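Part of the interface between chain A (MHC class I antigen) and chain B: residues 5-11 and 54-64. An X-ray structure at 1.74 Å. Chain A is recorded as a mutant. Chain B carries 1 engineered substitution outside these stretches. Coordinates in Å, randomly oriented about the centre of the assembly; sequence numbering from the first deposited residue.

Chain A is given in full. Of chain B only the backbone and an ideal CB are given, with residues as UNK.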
# COMPACT_ATOMS: atom_id res chain seq x y z
N LEU A 5 -11.93 5.42 6.38
CA LEU A 5 -10.93 5.81 7.36
C LEU A 5 -10.40 4.53 7.99
O LEU A 5 -11.18 3.69 8.44
CB LEU A 5 -11.55 6.73 8.43
CG LEU A 5 -10.72 7.07 9.67
CD1 LEU A 5 -9.40 7.75 9.33
CD2 LEU A 5 -11.52 7.91 10.67
N LYS A 6 -9.07 4.38 8.00
CA LYS A 6 -8.45 3.16 8.53
C LYS A 6 -7.19 3.47 9.33
O LYS A 6 -6.42 4.38 8.98
CB LYS A 6 -8.07 2.19 7.40
CG LYS A 6 -9.21 1.75 6.51
CD LYS A 6 -8.68 0.94 5.34
CE LYS A 6 -9.79 0.48 4.41
NZ LYS A 6 -9.18 -0.25 3.26
N TYR A 7 -6.99 2.71 10.40
CA TYR A 7 -5.76 2.77 11.17
C TYR A 7 -5.09 1.42 11.15
O TYR A 7 -5.75 0.39 11.25
CB TYR A 7 -6.04 3.24 12.60
CG TYR A 7 -6.42 4.70 12.64
CD1 TYR A 7 -5.44 5.69 12.69
CD2 TYR A 7 -7.76 5.09 12.61
CE1 TYR A 7 -5.78 7.03 12.72
CE2 TYR A 7 -8.11 6.43 12.63
CZ TYR A 7 -7.12 7.40 12.68
OH TYR A 7 -7.45 8.73 12.70
N VAL A 8 -3.77 1.43 10.97
CA VAL A 8 -2.98 0.19 11.03
C VAL A 8 -1.85 0.38 12.05
O VAL A 8 -1.02 1.28 11.91
CB VAL A 8 -2.46 -0.27 9.64
CG1 VAL A 8 -3.63 -0.69 8.74
CG2 VAL A 8 -1.62 0.80 8.97
N TYR A 9 -1.87 -0.44 13.10
CA TYR A 9 -0.84 -0.38 14.15
C TYR A 9 0.10 -1.57 14.01
O TYR A 9 -0.36 -2.71 13.87
CB TYR A 9 -1.46 -0.47 15.54
CG TYR A 9 -2.44 0.61 15.97
CD1 TYR A 9 -2.64 1.77 15.21
CD2 TYR A 9 -3.16 0.46 17.15
CE1 TYR A 9 -3.55 2.75 15.63
CE2 TYR A 9 -4.06 1.43 17.58
CZ TYR A 9 -4.25 2.57 16.81
OH TYR A 9 -5.15 3.51 17.25
N THR A 10 1.40 -1.32 14.10
CA THR A 10 2.40 -2.40 14.13
C THR A 10 3.24 -2.37 15.40
O THR A 10 3.94 -1.39 15.67
CB THR A 10 3.34 -2.36 12.91
OG1 THR A 10 2.57 -2.38 11.70
CG2 THR A 10 4.30 -3.57 12.92
N GLY A 11 3.20 -3.46 16.15
CA GLY A 11 4.02 -3.61 17.33
C GLY A 11 5.06 -4.70 17.12
O GLY A 11 4.75 -5.77 16.63
N UNK B 54 6.07 5.10 4.94
CA UNK B 54 5.96 4.63 6.32
C UNK B 54 5.36 3.24 6.36
O UNK B 54 4.52 2.89 5.54
CB UNK B 54 5.12 5.59 7.16
N UNK B 55 5.80 2.46 7.34
CA UNK B 55 5.42 1.05 7.44
C UNK B 55 3.91 0.86 7.56
O UNK B 55 3.28 1.36 8.49
CB UNK B 55 6.11 0.41 8.64
N UNK B 56 3.34 0.15 6.59
CA UNK B 56 1.93 -0.20 6.62
C UNK B 56 1.73 -1.62 6.09
O UNK B 56 2.68 -2.25 5.60
CB UNK B 56 1.11 0.80 5.80
N UNK B 57 0.51 -2.12 6.21
CA UNK B 57 0.18 -3.47 5.78
C UNK B 57 -1.24 -3.52 5.26
O UNK B 57 -2.06 -2.63 5.55
CB UNK B 57 0.36 -4.47 6.93
N UNK B 58 -1.52 -4.55 4.47
CA UNK B 58 -2.83 -4.72 3.85
C UNK B 58 -3.64 -5.75 4.61
O UNK B 58 -3.16 -6.32 5.60
CB UNK B 58 -2.69 -5.13 2.38
N UNK B 59 -4.88 -5.97 4.17
CA UNK B 59 -5.67 -7.10 4.64
C UNK B 59 -4.89 -8.37 4.34
O UNK B 59 -4.30 -8.52 3.27
CB UNK B 59 -7.05 -7.13 3.99
N UNK B 60 -4.84 -9.28 5.32
CA UNK B 60 -3.95 -10.43 5.25
C UNK B 60 -2.68 -10.22 6.05
O UNK B 60 -1.91 -11.16 6.26
CB UNK B 60 -3.60 -10.74 3.79
N UNK B 61 -2.44 -8.97 6.46
CA UNK B 61 -1.41 -8.59 7.44
C UNK B 61 0.01 -8.39 6.90
O UNK B 61 0.89 -7.92 7.63
CB UNK B 61 -1.36 -9.66 8.53
N UNK B 62 0.24 -8.74 5.64
CA UNK B 62 1.58 -8.62 5.06
C UNK B 62 1.92 -7.16 4.78
O UNK B 62 1.05 -6.37 4.39
CB UNK B 62 1.68 -9.44 3.77
N UNK B 63 3.19 -6.81 4.99
CA UNK B 63 3.66 -5.43 4.92
C UNK B 63 4.02 -5.02 3.49
O UNK B 63 4.35 -5.86 2.65
CB UNK B 63 4.87 -5.24 5.84
N UNK B 64 3.96 -3.72 3.22
CA UNK B 64 4.42 -3.18 1.95
C UNK B 64 5.13 -1.85 2.16
O UNK B 64 4.77 -1.08 3.07
CB UNK B 64 3.25 -3.01 0.98

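Residues 5-11 of chain A are part of a longer strand whose side chains alternate. A:Lys6, A:Val8 and A:Thr10 point toward chain B, so they offer an aliphatic chain ending in an amine, a branched apolar surface and a hydroxyl. The closest CA atoms across the contact are those of A:Val8 and position 56, 6.6 Å apart.

Position 54 has nothing of chain A within 5.5 Å of its ideal CB. Many residues would suit it. It is B:Asp54, and its OD2 is hydrogen-bonded elsewhere in the structure.

At position 55 CA-to-CB points sideways, and the ideal CB lies 5.4 Å from A:Thr10 OG1. A side chain of medium length could reach the methyl of A:Thr10; leucine, isoleucine or methionine would serve. The residue is B:Leu55, with chi1 t and chi2 p. Its CD2 comes 4.1 Å from A:Thr10 CG2. The backbone matters too: a water O lies 3.1 Å from B:Leu55 O, to which it can donate, and the same water O lies 2.8 Å from A:Thr10 OG1. That water is also within reach of A:Val8 O, 3.2 Å from its O, and so bridges two chains that share no direct hydrogen bond here.

At position 56 the ideal CB is already 4.2 Å from A:Val8 CG2. A small apolar residue fits without further reach. It is B:Ala56, whose CB makes that 4.2 Å apolar contact with A:Val8 CG2.

Position 57 has no chain A atom within 5.5 Å of its ideal CB, and CA-to-CB points sideways. A long side chain could still turn toward A:Val8 and A:Thr10; an aromatic or methionine would suit. It is B:Phe57, chi1 p, which loses the most area to chain A. A:Val8 CB lies over one ring face, 3.9 Å from the centroid of the B:Phe57 ring, in a CH-pi contact. The ring edge meets oxygens: B:Phe57 CE2 is 3.3 Å from A:Thr10 OG1 and 3.5 Å from A:Tyr9 O.

At position 58 CA-to-CB points away, so chain A sets no demand. It is B:Glu58, which opens a type II turn ending at position 61.

At position 59 CA-to-CB points sideways, with only A:Lys6 near enough for a long, flexible chain. An acid would answer the amine by charge. The deposited residue is B:Lys59, whose CE is 4.1 Å from A:Lys6 NZ; A:Lys6 NZ is hydrogen-bonded elsewhere.

Position 60 has phi/psi of 99/-12, where a CB would jam against the preceding carbonyl O. Glycine is called for, and it is B:Gly60.

Position 61 also has positive phi (84°), which glycine or asparagine takes most easily. The deposited residue is B:Trp61. B:Trp61 N donates a hydrogen bond to B:Glu58 O at 2.9 Å, closing the turn; its side chain makes no contact with chain A.

Position 62 is out of reach and permissive: B:Gln62.

At position 63 CA-to-CB points sideways, and a large side chain could approach A:Thr10. It is B:Phe63, chi1 m, with CE1 at its ring edge 3.4 Å from A:Thr10 OG1.

Position 64 is out of reach of chain A, which sets no preference. It is B:His64. B:His64 N donates a hydrogen bond to B:Ala56 O at 3.1 Å.

Chain B (54-64) DLAFEKGWQFH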
# COMPACT_ATOMS: atom_id res chain seq x y z
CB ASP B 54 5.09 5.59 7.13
CG ASP B 54 5.71 6.96 7.29
OD1 ASP B 54 6.96 7.07 7.31
OD2 ASP B 54 4.95 7.95 7.39
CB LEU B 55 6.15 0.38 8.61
CG LEU B 55 6.06 -1.14 8.73
CD1 LEU B 55 6.87 -1.85 7.65
CD2 LEU B 55 6.53 -1.55 10.12
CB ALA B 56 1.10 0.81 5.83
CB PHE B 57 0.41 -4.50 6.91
CG PHE B 57 -0.33 -4.19 8.19
CD1 PHE B 57 -1.63 -4.63 8.38
CD2 PHE B 57 0.30 -3.48 9.22
CE1 PHE B 57 -2.31 -4.34 9.56
CE2 PHE B 57 -0.37 -3.21 10.40
CZ PHE B 57 -1.67 -3.64 10.58
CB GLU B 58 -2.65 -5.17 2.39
CG GLU B 58 -2.07 -4.10 1.48
CD GLU B 58 -1.76 -4.62 0.09
OE1 GLU B 58 -0.94 -5.56 -0.03
OE2 GLU B 58 -2.32 -4.08 -0.88
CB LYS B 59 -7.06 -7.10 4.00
CG LYS B 59 -8.00 -6.08 4.63
CD LYS B 59 -9.12 -5.65 3.69
CE LYS B 59 -9.69 -4.28 4.09
NZ LYS B 59 -10.51 -4.30 5.34
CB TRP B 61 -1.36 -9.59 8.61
CG TRP B 61 -2.68 -9.82 9.26
CD1 TRP B 61 -3.46 -10.94 9.17
CD2 TRP B 61 -3.38 -8.90 10.10
NE1 TRP B 61 -4.61 -10.78 9.92
CE2 TRP B 61 -4.59 -9.53 10.49
CE3 TRP B 61 -3.11 -7.61 10.56
CZ2 TRP B 61 -5.52 -8.91 11.33
CZ3 TRP B 61 -4.03 -7.00 11.39
CH2 TRP B 61 -5.22 -7.65 11.77
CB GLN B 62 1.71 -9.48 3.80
CG GLN B 62 1.43 -10.96 4.05
CD GLN B 62 1.56 -11.83 2.80
OE1 GLN B 62 1.81 -13.03 2.90
NE2 GLN B 62 1.39 -11.23 1.63
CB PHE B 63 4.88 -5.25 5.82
CG PHE B 63 4.59 -5.46 7.28
CD1 PHE B 63 4.06 -4.43 8.04
CD2 PHE B 63 4.85 -6.69 7.90
CE1 PHE B 63 3.79 -4.61 9.39
CE2 PHE B 63 4.58 -6.87 9.25
CZ PHE B 63 4.05 -5.83 9.99
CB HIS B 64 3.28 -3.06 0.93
CG HIS B 64 2.20 -2.09 1.33
ND1 HIS B 64 2.11 -0.82 0.80
CD2 HIS B 64 1.18 -2.21 2.21
CE1 HIS B 64 1.07 -0.20 1.34
NE2 HIS B 64 0.49 -1.02 2.19
O HOH W 1 1.89 0.25 10.99
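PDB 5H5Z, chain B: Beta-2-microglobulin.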